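Local coordinates for CDP-glucose-4,6-dehydratase (PDB 1RKX), which catalyses the NAD-dependent removal of water from CDP-D-glucose, giving CDP-4-dehydro-6-deoxy-D-glucose, at the interface of chains A and B. Coordinates in Å, arbitrary orientation; residue numbers count along the deposited sequence, not the author numbering. Chains: chain A/B, CDP-glucose-4,6-dehydratase.

Contact 1: the interface of chains A and B. Residues chain A 112, 116, 119, 171, 175; chain B 100-101, 104.
B:Pro100 and B:Val101 press against A:Glu116 and A:Tyr171 in a helix-packing interface of the extended short-chain dehydrogenase/reductase (SDR) family. In this family two long helices from each subunit commonly form a four-helix bundle. Here helices 100-121 and 156-175 probably play this part, and the patch lies where the start of helix 100-121 of chain B meets both helices of chain A. The tight part centres on the proline and the valine. B:Val101 CG2 lies 3.5 Å from A:Glu116 CG and touches CB and the carboxylate carbon as well. The B:Pro100 ring lies across the glutamate chain, with B:Pro100 CG 3.4 Å from A:Glu116 OE1. The phenol oxygen A:Tyr171 OH is 3.5 Å from B:Pro100 CG.

The carboxylate is fixed from within chain A. A:Glu116 CG is anti to the backbone N (chi1 -175°), and a bend at chi2 (68°) turns the acid toward its partners. A:Arg119 NE bonds A:Glu116 OE1 at 3.0 Å. A:Arg119 NH2 takes the other oxygen, A:Glu116 OE2, in a salt bridge of 2.7 Å. A:Tyr171 OH donates to A:Glu116 OE1 at 2.6 Å. It and NE reach this oxygen one from above and one from below the carboxylate. The anion is probably stabilised, and its fixed carbons probably offer chain B a firm surface.

A:Phe175, through CE1 and CZ, and A:Arg119, through NH2, close over the proline with little surface hidden.

Packing is looser toward B:Tyr104. A:Val112 CG2 stands 4.0 Å from B:Tyr104 CG. The A:Tyr171 and B:Tyr104 side chains run antiparallel past one another, with A:Tyr171 CE1 3.9 Å from B:Tyr104 CE1.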
# COMPACT_ATOMS: atom_id res chain seq x y z
N VAL A 112 19.85 18.45 10.30
CA VAL A 112 19.07 19.67 10.52
C VAL A 112 19.99 20.91 10.49
O VAL A 112 19.70 21.90 9.81
CB VAL A 112 18.33 19.63 11.89
CG1 VAL A 112 17.76 21.01 12.22
CG2 VAL A 112 17.19 18.60 11.83
N GLU A 116 19.86 23.94 7.80
CA GLU A 116 19.60 25.28 8.34
C GLU A 116 20.70 26.24 7.88
O GLU A 116 20.42 27.38 7.50
CB GLU A 116 19.57 25.23 9.87
CG GLU A 116 19.19 26.55 10.54
CD GLU A 116 17.74 26.96 10.30
OE1 GLU A 116 16.96 26.18 9.69
OE2 GLU A 116 17.38 28.07 10.72
N ARG A 119 20.15 27.07 4.31
CA ARG A 119 18.99 27.94 4.22
C ARG A 119 19.37 29.41 4.42
O ARG A 119 18.94 30.29 3.67
CB ARG A 119 17.96 27.51 5.28
CG ARG A 119 16.66 28.28 5.27
CD ARG A 119 15.60 27.55 6.09
NE ARG A 119 15.66 27.82 7.53
CZ ARG A 119 15.05 28.83 8.13
NH1 ARG A 119 14.34 29.69 7.42
NH2 ARG A 119 15.14 28.98 9.45
N TYR A 171 12.35 20.10 5.23
CA TYR A 171 13.12 21.30 4.93
C TYR A 171 12.90 21.70 3.47
O TYR A 171 12.75 22.89 3.16
CB TYR A 171 14.61 21.09 5.19
CG TYR A 171 15.09 21.74 6.47
CD1 TYR A 171 14.84 21.16 7.72
CD2 TYR A 171 15.75 22.97 6.44
CE1 TYR A 171 15.23 21.78 8.90
CE2 TYR A 171 16.14 23.61 7.62
CZ TYR A 171 15.88 23.01 8.85
OH TYR A 171 16.24 23.66 10.01
N PHE A 175 11.27 25.16 3.09
CA PHE A 175 12.22 26.21 2.74
C PHE A 175 12.87 26.16 1.36
O PHE A 175 13.43 27.16 0.90
CB PHE A 175 13.31 26.27 3.81
CG PHE A 175 12.76 26.23 5.22
CD1 PHE A 175 13.01 25.14 6.05
CD2 PHE A 175 11.99 27.29 5.72
CE1 PHE A 175 12.50 25.10 7.36
CE2 PHE A 175 11.48 27.26 7.01
CZ PHE A 175 11.74 26.15 7.84
N PRO B 100 12.58 26.22 12.86
CA PRO B 100 12.62 24.78 12.59
C PRO B 100 13.58 23.99 13.48
O PRO B 100 13.24 22.92 14.00
CB PRO B 100 12.99 24.73 11.10
CG PRO B 100 13.84 25.97 10.92
CD PRO B 100 13.04 27.00 11.70
N VAL B 101 14.78 24.52 13.69
CA VAL B 101 15.77 23.83 14.50
C VAL B 101 15.27 23.57 15.92
O VAL B 101 15.37 22.44 16.43
CB VAL B 101 17.09 24.65 14.54
CG1 VAL B 101 18.15 23.90 15.35
CG2 VAL B 101 17.59 24.89 13.11
N TYR B 104 12.68 20.75 15.95
CA TYR B 104 13.26 19.42 15.87
C TYR B 104 14.00 19.05 17.15
O TYR B 104 13.88 17.92 17.63
CB TYR B 104 14.21 19.31 14.67
CG TYR B 104 13.50 19.04 13.36
CD1 TYR B 104 13.40 20.03 12.38
CD2 TYR B 104 12.93 17.79 13.10
CE1 TYR B 104 12.75 19.78 11.16
CE2 TYR B 104 12.27 17.53 11.89
CZ TYR B 104 12.19 18.53 10.93
OH TYR B 104 11.55 18.27 9.74

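Contact 2: the interface of chains A and B. Residues chain A 104, 153-156, 159; chain B 166-167, 170.
The A:Tyr104 ring has B:Val167 CG2 over one face, offset toward the CE2 rim and 3.7 Å from A:Tyr104 CE2. The backbone oxygen of A:Pro156 lies over the opposite face, toward the rim. At the ring's edge, in plane, is A:Asn159 OD1, which accepts a bond from the phenol oxygen A:Tyr104 OH at 2.8 Å. That donor comes from above the amide's carbonyl plane (41° out of it). The A:Asn159 amide has B:Ser170 CB over one face, 3.4 Å from A:Asn159 CG. Beyond its outer edge, tilted toward the same face, sits the main-chain oxygen of B:Leu166.

A:Asn159 belongs to the YXXXK motif of the SDR family, two positions before the NAD-binding A:Lys161. Its CG, anti to the backbone N (chi1 -166°), carries the amide toward B:Leu166 and B:Ser170. The amide is tied at both ends within chain A, because A:Asn159 ND2 also donates to A:Gly153 O at 3.0 Å, in the carbonyl plane and on a lone pair. This fixes which way the amide is turned. It also brings A:Asn159 OD1 to 3.1 Å from B:Leu166 O. Both oxygens can only accept, so this approach is probably unfavourable. The ND2 hydrogens point away from B:Leu166 O.

B:Ser170 loses much surface to chain A. A chi1 of 178° swings its hydroxyl away from its own backbone N, toward the carbonyl of the poorly ordered A:Tyr154. B:Ser170 OG donates to A:Tyr154 O at 2.9 Å, from above the carbonyl plane.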
# COMPACT_ATOMS: atom_id res chain seq x y z
N TYR A 104 21.46 9.67 17.10
CA TYR A 104 20.39 10.56 16.70
C TYR A 104 20.85 12.01 16.59
O TYR A 104 20.47 12.72 15.65
CB TYR A 104 19.21 10.47 17.67
CG TYR A 104 18.30 9.29 17.40
CD1 TYR A 104 18.28 8.18 18.24
CD2 TYR A 104 17.45 9.29 16.29
CE1 TYR A 104 17.45 7.10 17.99
CE2 TYR A 104 16.61 8.21 16.02
CZ TYR A 104 16.61 7.12 16.88
OH TYR A 104 15.78 6.05 16.62
N GLY A 153 13.15 2.02 10.34
CA GLY A 153 14.42 1.51 10.81
C GLY A 153 14.28 0.89 12.19
O GLY A 153 13.71 1.50 13.09
N TYR A 154 14.80 -0.32 12.35
CA TYR A 154 14.72 -1.05 13.61
C TYR A 154 15.71 -0.50 14.65
O TYR A 154 15.30 -0.04 15.71
CB TYR A 154 15.04 -2.53 13.34
CG TYR A 154 14.83 -3.46 14.52
CD1 TYR A 154 13.55 -3.93 14.84
CD2 TYR A 154 15.91 -3.89 15.29
CE1 TYR A 154 13.36 -4.81 15.91
CE2 TYR A 154 15.72 -4.77 16.36
CZ TYR A 154 14.45 -5.23 16.66
OH TYR A 154 14.27 -6.12 17.69
N ASP A 155 17.00 -0.55 14.32
CA ASP A 155 18.05 -0.07 15.21
C ASP A 155 18.16 1.45 15.13
O ASP A 155 17.69 2.06 14.17
CB ASP A 155 19.39 -0.68 14.81
CG ASP A 155 19.77 -0.32 13.39
OD1 ASP A 155 19.25 -0.96 12.45
OD2 ASP A 155 20.59 0.61 13.21
N PRO A 156 18.78 2.09 16.14
CA PRO A 156 18.95 3.54 16.17
C PRO A 156 19.61 4.13 14.92
O PRO A 156 19.20 5.21 14.46
CB PRO A 156 19.78 3.76 17.43
CG PRO A 156 19.28 2.67 18.33
CD PRO A 156 19.26 1.49 17.40
N ASN A 159 17.10 3.78 11.99
CA ASN A 159 16.00 4.69 12.30
C ASN A 159 16.40 6.17 12.18
O ASN A 159 15.62 7.00 11.72
CB ASN A 159 15.46 4.40 13.70
CG ASN A 159 14.12 5.06 13.94
OD1 ASN A 159 14.03 6.15 14.50
ND2 ASN A 159 13.05 4.39 13.50
N LEU B 166 9.01 7.64 14.79
CA LEU B 166 10.10 6.75 14.41
C LEU B 166 11.02 6.48 15.61
O LEU B 166 11.36 5.33 15.89
CB LEU B 166 10.91 7.34 13.25
CG LEU B 166 10.55 6.82 11.85
CD1 LEU B 166 9.12 7.22 11.49
CD2 LEU B 166 11.54 7.39 10.83
N VAL B 167 11.41 7.55 16.31
CA VAL B 167 12.28 7.42 17.48
C VAL B 167 11.69 6.46 18.51
O VAL B 167 12.39 5.58 19.02
CB VAL B 167 12.50 8.80 18.17
CG1 VAL B 167 13.13 8.61 19.56
CG2 VAL B 167 13.41 9.67 17.31
N SER B 170 11.91 2.82 17.32
CA SER B 170 13.25 2.25 17.43
C SER B 170 13.65 1.98 18.87
O SER B 170 14.23 0.94 19.17
CB SER B 170 14.30 3.15 16.77
OG SER B 170 15.60 2.59 16.93

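The C-alpha centres of contact 1 and contact 2 are about 20 Å apart. Both belong to one two-fold interface, so each has a twin with the chains exchanged. They draw on helices 100-121 and 156-175 of both subunits taken together. Tyr104 links them: the chain B copy serves contact 1 and the chain A copy contact 2. Contact 2 also takes in the loop that leads into helix 156-175. Because that helix carries the YXXXK motif, pairing may help steady the active site. The assembly holds four copies; this pair is probably the biological dimer, as in related SDR enzymes.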